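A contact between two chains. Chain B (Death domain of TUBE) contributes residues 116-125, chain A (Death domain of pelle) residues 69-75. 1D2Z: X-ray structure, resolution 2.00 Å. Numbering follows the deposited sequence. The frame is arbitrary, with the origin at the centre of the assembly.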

# COMPACT_ATOMS: atom_id res chain seq x y z
N GLN B 116 -0.53 -9.44 4.49
CA GLN B 116 -1.44 -9.52 5.64
C GLN B 116 -2.00 -8.15 6.02
O GLN B 116 -3.16 -8.04 6.42
CB GLN B 116 -0.71 -10.14 6.84
CG GLN B 116 -1.50 -10.09 8.16
CD GLN B 116 -2.76 -10.93 8.14
OE1 GLN B 116 -2.84 -11.95 7.45
NE2 GLN B 116 -3.76 -10.51 8.92
N ALA B 117 -1.18 -7.11 5.89
CA ALA B 117 -1.62 -5.75 6.22
C ALA B 117 -2.21 -4.99 5.02
O ALA B 117 -2.51 -3.80 5.11
CB ALA B 117 -0.45 -4.96 6.82
N GLU B 118 -2.35 -5.70 3.90
CA GLU B 118 -2.89 -5.13 2.66
C GLU B 118 -2.09 -3.96 2.09
O GLU B 118 -2.65 -3.06 1.45
CB GLU B 118 -4.37 -4.75 2.81
CG GLU B 118 -5.26 -5.93 3.21
CD GLU B 118 -6.75 -5.67 3.01
OE1 GLU B 118 -7.22 -4.52 3.22
OE2 GLU B 118 -7.47 -6.63 2.67
N LEU B 119 -0.79 -3.98 2.33
CA LEU B 119 0.13 -2.95 1.84
C LEU B 119 0.58 -3.45 0.46
O LEU B 119 1.74 -3.82 0.26
CB LEU B 119 1.32 -2.81 2.81
CG LEU B 119 0.92 -2.55 4.27
CD1 LEU B 119 2.16 -2.45 5.16
CD2 LEU B 119 0.07 -1.28 4.39
N PHE B 120 -0.37 -3.46 -0.47
CA PHE B 120 -0.13 -3.96 -1.82
C PHE B 120 0.87 -3.23 -2.69
O PHE B 120 1.53 -3.86 -3.52
CB PHE B 120 -1.46 -4.21 -2.54
CG PHE B 120 -2.22 -5.38 -1.99
CD1 PHE B 120 -1.74 -6.68 -2.17
CD2 PHE B 120 -3.37 -5.19 -1.23
CE1 PHE B 120 -2.41 -7.77 -1.61
CE2 PHE B 120 -4.04 -6.28 -0.67
CZ PHE B 120 -3.56 -7.57 -0.85
N SER B 121 1.01 -1.92 -2.50
CA SER B 121 1.99 -1.16 -3.28
C SER B 121 3.39 -1.65 -2.91
O SER B 121 4.24 -1.85 -3.78
CB SER B 121 1.87 0.33 -2.99
OG SER B 121 1.30 1.00 -4.08
N ALA B 122 3.61 -1.85 -1.62
CA ALA B 122 4.89 -2.33 -1.12
C ALA B 122 5.07 -3.79 -1.49
O ALA B 122 6.15 -4.20 -1.94
CB ALA B 122 4.98 -2.14 0.39
N ALA B 123 4.01 -4.58 -1.30
CA ALA B 123 4.05 -6.00 -1.61
C ALA B 123 4.34 -6.27 -3.09
O ALA B 123 5.14 -7.15 -3.41
CB ALA B 123 2.74 -6.68 -1.20
N ASP B 124 3.69 -5.52 -3.99
CA ASP B 124 3.90 -5.67 -5.44
C ASP B 124 5.34 -5.33 -5.80
O ASP B 124 5.95 -5.97 -6.66
CB ASP B 124 2.94 -4.76 -6.24
CG ASP B 124 1.48 -5.18 -6.11
OD1 ASP B 124 1.20 -6.26 -5.56
OD2 ASP B 124 0.61 -4.40 -6.56
N PHE B 125 5.87 -4.31 -5.14
CA PHE B 125 7.24 -3.87 -5.37
C PHE B 125 8.22 -4.96 -4.94
O PHE B 125 9.16 -5.27 -5.66
CB PHE B 125 7.53 -2.58 -4.59
CG PHE B 125 8.97 -2.15 -4.65
CD1 PHE B 125 9.48 -1.56 -5.80
CD2 PHE B 125 9.81 -2.34 -3.56
CE1 PHE B 125 10.83 -1.17 -5.87
CE2 PHE B 125 11.15 -1.96 -3.62
CZ PHE B 125 11.66 -1.38 -4.78
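Chain A, residues 69-75: WGGQYNH

The C-terminal turn of one helix meets the N-terminal turn of another, so two successive carbonyls of chain A, Gly A71 O and Gln A72 O, are met by one residue in the first turn of helix 120-125, Ser B121, through its side chain and its backbone NH. The helix containing residues 69-73 widens into a pi-type turn at 69-72, and its axis passes 8.0 Å from that of helix 120-125, the two N-to-C directions differing by 41°. Ser B121 lies at the junction: its OG donates to Gly A71 O at 2.7 Å, while its N donates to Gln A72 O at 3.0 Å. A small hydroxyl-bearing residue suits this close packing, where the CA atoms of Ser B121 and Asn A74 are 4.7 Å apart. Gln A72, with chi1 and chi2 both t, extends its amide along chain B, and NE2 donates almost linearly to Glu B118 O at 3.1 Å; water 1 links the same NE2 to Ala B117 O. Tyr A73 meets Phe B120 edge to edge, CD1 to CD2 at 4.2 Å, and water 3 joins its OH to Glu B118 OE1. Asn A74 leaves the helix with positive phi, a conformation asparagine tolerates well. Its CB points toward chain B, and ND2 donates to Asp B124 OD2 at 2.9 Å, pairing an amide with a carboxylate one helical turn beyond Phe B120.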

# COMPACT_ATOMS: atom_id res chain seq x y z
N TRP A 69 -6.53 5.09 -1.45
CA TRP A 69 -6.93 3.93 -2.26
C TRP A 69 -5.93 3.60 -3.37
O TRP A 69 -5.59 2.44 -3.58
CB TRP A 69 -8.33 4.18 -2.82
CG TRP A 69 -8.99 2.96 -3.38
CD1 TRP A 69 -9.26 1.79 -2.72
CD2 TRP A 69 -9.47 2.80 -4.72
NE1 TRP A 69 -9.89 0.90 -3.57
CE2 TRP A 69 -10.03 1.50 -4.80
CE3 TRP A 69 -9.49 3.62 -5.85
CZ2 TRP A 69 -10.60 1.00 -5.98
CZ3 TRP A 69 -10.06 3.13 -7.02
CH2 TRP A 69 -10.60 1.83 -7.07
N GLY A 70 -5.43 4.62 -4.06
CA GLY A 70 -4.46 4.39 -5.12
C GLY A 70 -3.07 4.15 -4.57
O GLY A 70 -2.36 3.25 -5.02
N GLY A 71 -2.69 4.94 -3.58
CA GLY A 71 -1.37 4.82 -2.99
C GLY A 71 -1.08 3.50 -2.30
O GLY A 71 -0.22 2.74 -2.75
N GLN A 72 -1.80 3.21 -1.23
CA GLN A 72 -1.56 1.97 -0.50
C GLN A 72 -1.90 0.69 -1.25
O GLN A 72 -1.14 -0.28 -1.20
CB GLN A 72 -2.29 1.97 0.85
CG GLN A 72 -2.09 0.68 1.63
CD GLN A 72 -2.88 0.62 2.91
OE1 GLN A 72 -3.06 1.63 3.61
NE2 GLN A 72 -3.35 -0.58 3.25
N TYR A 73 -3.04 0.67 -1.93
CA TYR A 73 -3.48 -0.53 -2.64
C TYR A 73 -3.00 -0.69 -4.07
O TYR A 73 -3.32 -1.67 -4.73
CB TYR A 73 -5.00 -0.67 -2.53
CG TYR A 73 -5.47 -0.53 -1.11
CD1 TYR A 73 -5.43 -1.61 -0.23
CD2 TYR A 73 -5.91 0.70 -0.62
CE1 TYR A 73 -5.81 -1.47 1.10
CE2 TYR A 73 -6.28 0.85 0.72
CZ TYR A 73 -6.24 -0.24 1.56
OH TYR A 73 -6.63 -0.12 2.87
N ASN A 74 -2.22 0.28 -4.54
CA ASN A 74 -1.64 0.23 -5.89
C ASN A 74 -2.67 -0.06 -6.98
O ASN A 74 -2.43 -0.88 -7.87
CB ASN A 74 -0.52 -0.83 -5.91
CG ASN A 74 0.46 -0.63 -7.06
OD1 ASN A 74 0.64 0.48 -7.56
ND2 ASN A 74 1.12 -1.71 -7.46
N HIS A 75 -3.83 0.59 -6.91
CA HIS A 75 -4.88 0.38 -7.91
C HIS A 75 -4.58 1.13 -9.20
O HIS A 75 -3.90 2.16 -9.20
CB HIS A 75 -6.25 0.76 -7.35
CG HIS A 75 -6.81 -0.25 -6.39
ND1 HIS A 75 -6.92 -1.58 -6.71
CD2 HIS A 75 -7.26 -0.12 -5.13
CE1 HIS A 75 -7.43 -2.23 -5.67
NE2 HIS A 75 -7.65 -1.36 -4.70
O HOH W 1 -4.08 -1.79 5.59
O HOH W 2 1.69 -0.31 0.19
O HOH W 3 -6.58 -2.19 4.42